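Local coordinates for hypothetical protein XCC279 (Xanthomonas campestris pv. campestris, PDB 4NAV), which probably hydrolyses 3-deoxy-D-manno-octulosonate 8-phosphate to 3-deoxy-D-manno-octulosonate and inorganic phosphate, a magnesium-dependent step in lipopolysaccharide biosynthesis, at residues Leu22-Val27 / Leu97-Leu102. Numbering follows the deposited sequence.
Sequences LACFDV and LAVLAL
L22 and C24, on the central strand of the parallel sheet in this haloacid dehalogenase (HAD) type Rossmann-like fold, pack against L102 and V99 of helix 95-105. The helix lies over one face of the sheet, and its segment 97-102 meets strand 22-25 through apolar side chains alone. L22 comes first. With CG anti to the backbone N (chi1 168°) and beside the carbonyl carbon, it puts its CD2 4.0 Å from L102 CB; the two leucine side chains cross at roughly a right angle. L102 also rests on A67 of the neighbouring strand 65-70, so one helix residue spans two adjacent strands. Two residues on, C24 points to the same helix and its SG meets V99: CA atoms of C24 and V99 lie 7.8 Å apart, against 8.5 Å for those of L22 and L102. The meeting is a light one, with C24 SG 4.2 Å from V99 CG2, the methyl anti to the carbonyl carbon of V99. V99 also touches I69 of strand 65-70 and F115 of strand 113-116, the strands on either side of 22-25. All four touching residues are buried. Further along, D26 is a predicted magnesium ligand and the first aspartate of a likely HAD DxDx(T/V) motif. K95, in the first turn of the same helix, places the start of that helix beside the predicted magnesium site, its NZ forming a salt bridge with D26 OD1.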
ATOM      1  N   LEU A  22      13.018 -28.624  -4.847  1.00 35.88           N
ATOM      2  CA  LEU A  22      12.717 -27.970  -3.576  1.00 35.85           C
ATOM      3  C   LEU A  22      12.815 -26.480  -3.807  1.00 33.85           C
ATOM      4  O   LEU A  22      13.819 -25.977  -4.318  1.00 31.42           O
ATOM      5  CB  LEU A  22      13.683 -28.442  -2.502  1.00 37.49           C
ATOM      6  CG  LEU A  22      13.672 -27.638  -1.197  1.00 39.34           C
ATOM      7  CD1 LEU A  22      12.396 -27.903  -0.431  1.00 40.42           C
ATOM      8  CD2 LEU A  22      14.871 -27.987  -0.346  1.00 40.21           C
ATOM      9  N   ALA A  23      11.754 -25.767  -3.439  1.00 34.35           N
ATOM     10  CA  ALA A  23      11.695 -24.306  -3.605  1.00 33.27           C
ATOM     11  C   ALA A  23      11.533 -23.667  -2.241  1.00 34.14           C
ATOM     12  O   ALA A  23      10.534 -23.910  -1.560  1.00 35.76           O
ATOM     13  CB  ALA A  23      10.536 -23.925  -4.503  1.00 32.14           C
ATOM     14  N   CYS A  24      12.510 -22.858  -1.832  1.00 34.13           N
ATOM     15  CA  CYS A  24      12.477 -22.228  -0.512  1.00 34.64           C
ATOM     16  C   CYS A  24      12.325 -20.754  -0.670  1.00 34.08           C
ATOM     17  O   CYS A  24      12.914 -20.171  -1.564  1.00 34.87           O
ATOM     18  CB  CYS A  24      13.770 -22.499   0.234  1.00 35.62           C
ATOM     19  SG  CYS A  24      14.145 -24.243   0.430  1.00 38.01           S
ATOM     20  N   PHE A  25      11.582 -20.124   0.230  1.00 34.94           N
ATOM     21  CA  PHE A  25      11.281 -18.707   0.128  1.00 33.91           C
ATOM     22  C   PHE A  25      11.472 -18.011   1.456  1.00 35.76           C
ATOM     23  O   PHE A  25      10.868 -18.398   2.453  1.00 36.21           O
ATOM     24  CB  PHE A  25       9.831 -18.523  -0.290  1.00 34.00           C
ATOM     25  CG  PHE A  25       9.534 -19.003  -1.668  1.00 34.12           C
ATOM     26  CD1 PHE A  25       9.457 -18.115  -2.736  1.00 33.83           C
ATOM     27  CD2 PHE A  25       9.344 -20.350  -1.899  1.00 35.13           C
ATOM     28  CE1 PHE A  25       9.179 -18.558  -4.009  1.00 34.37           C
ATOM     29  CE2 PHE A  25       9.073 -20.806  -3.167  1.00 34.67           C
ATOM     30  CZ  PHE A  25       8.988 -19.914  -4.223  1.00 34.39           C
ATOM     31  N   ASP A  26      12.275 -16.945   1.459  1.00 36.84           N
ATOM     32  CA  ASP A  26      12.261 -15.986   2.555  1.00 38.21           C
ATOM     33  C   ASP A  26      10.833 -15.471   2.702  1.00 38.32           C
ATOM     34  O   ASP A  26      10.035 -15.550   1.779  1.00 37.86           O
ATOM     35  CB  ASP A  26      13.177 -14.800   2.228  1.00 39.22           C
ATOM     36  CG  ASP A  26      13.397 -13.877   3.416  1.00 40.31           C
ATOM     37  OD1 ASP A  26      13.560 -14.428   4.539  1.00 42.29           O
ATOM     38  OD2 ASP A  26      13.419 -12.626   3.228  1.00 40.97           O
ATOM     39  N   VAL A  27      10.488 -14.948   3.858  1.00 39.72           N
ATOM     40  CA  VAL A  27       9.157 -14.380   4.046  1.00 39.26           C
ATOM     41  C   VAL A  27       9.195 -12.876   3.732  1.00 38.39           C
ATOM     42  O   VAL A  27       8.650 -12.419   2.716  1.00 35.74           O
ATOM     43  CB  VAL A  27       8.637 -14.670   5.472  1.00 40.76           C
ATOM     44  CG1 VAL A  27       7.285 -14.029   5.699  1.00 41.71           C
ATOM     45  CG2 VAL A  27       8.523 -16.178   5.687  1.00 41.71           C
ATOM     46  N   LEU A  97      22.130 -23.851   6.569  1.00 50.50           N
ATOM     47  CA  LEU A  97      22.014 -25.090   7.357  1.00 49.63           C
ATOM     48  C   LEU A  97      20.588 -25.621   7.306  1.00 47.78           C
ATOM     49  O   LEU A  97      20.387 -26.820   7.166  1.00 45.74           O
ATOM     50  CB  LEU A  97      22.485 -24.893   8.797  1.00 50.88           C
ATOM     51  N   ALA A  98      19.598 -24.728   7.367  1.00 46.60           N
ATOM     52  CA  ALA A  98      18.206 -25.154   7.265  1.00 46.16           C
ATOM     53  C   ALA A  98      17.958 -25.832   5.924  1.00 46.87           C
ATOM     54  O   ALA A  98      17.435 -26.939   5.869  1.00 47.74           O
ATOM     55  CB  ALA A  98      17.281 -23.981   7.441  1.00 45.21           C
ATOM     56  N   VAL A  99      18.349 -25.158   4.845  1.00 46.03           N
ATOM     57  CA  VAL A  99      18.219 -25.714   3.509  1.00 44.77           C
ATOM     58  C   VAL A  99      18.933 -27.066   3.386  1.00 45.54           C
ATOM     59  O   VAL A  99      18.354 -28.039   2.899  1.00 44.65           O
ATOM     60  CB  VAL A  99      18.752 -24.731   2.440  1.00 45.11           C
ATOM     61  CG1 VAL A  99      18.906 -25.413   1.094  1.00 45.56           C
ATOM     62  CG2 VAL A  99      17.812 -23.542   2.285  1.00 45.28           C
ATOM     63  N   LEU A 100      20.185 -27.114   3.824  1.00 46.01           N
ATOM     64  CA  LEU A 100      20.970 -28.342   3.811  1.00 46.96           C
ATOM     65  C   LEU A 100      20.227 -29.456   4.541  1.00 47.41           C
ATOM     66  O   LEU A 100      20.294 -30.601   4.158  1.00 49.80           O
ATOM     67  CB  LEU A 100      22.327 -28.087   4.498  1.00 50.46           C
ATOM     68  CG  LEU A 100      23.700 -28.325   3.881  1.00 52.37           C
ATOM     69  CD1 LEU A 100      23.756 -27.915   2.427  1.00 50.64           C
ATOM     70  CD2 LEU A 100      24.757 -27.557   4.686  1.00 54.29           C
ATOM     71  N   ALA A 101      19.522 -29.126   5.614  1.00 48.75           N
ATOM     72  CA  ALA A 101      18.788 -30.130   6.379  1.00 49.31           C
ATOM     73  C   ALA A 101      17.652 -30.678   5.559  1.00 47.14           C
ATOM     74  O   ALA A 101      17.412 -31.883   5.544  1.00 47.76           O
ATOM     75  CB  ALA A 101      18.255 -29.533   7.679  1.00 50.41           C
ATOM     76  N   LEU A 102      16.967 -29.782   4.868  1.00 46.68           N
ATOM     77  CA  LEU A 102      15.856 -30.155   3.977  1.00 47.76           C
ATOM     78  C   LEU A 102      16.288 -30.993   2.749  1.00 46.22           C
ATOM     79  O   LEU A 102      15.530 -31.819   2.267  1.00 46.93           O
ATOM     80  CB  LEU A 102      15.135 -28.907   3.492  1.00 48.06           C
ATOM     81  CG  LEU A 102      13.999 -28.403   4.375  1.00 49.67           C
ATOM     82  CD1 LEU A 102      14.571 -27.961   5.697  1.00 54.08           C
ATOM     83  CD2 LEU A 102      13.229 -27.241   3.765  1.00 48.64           C
TER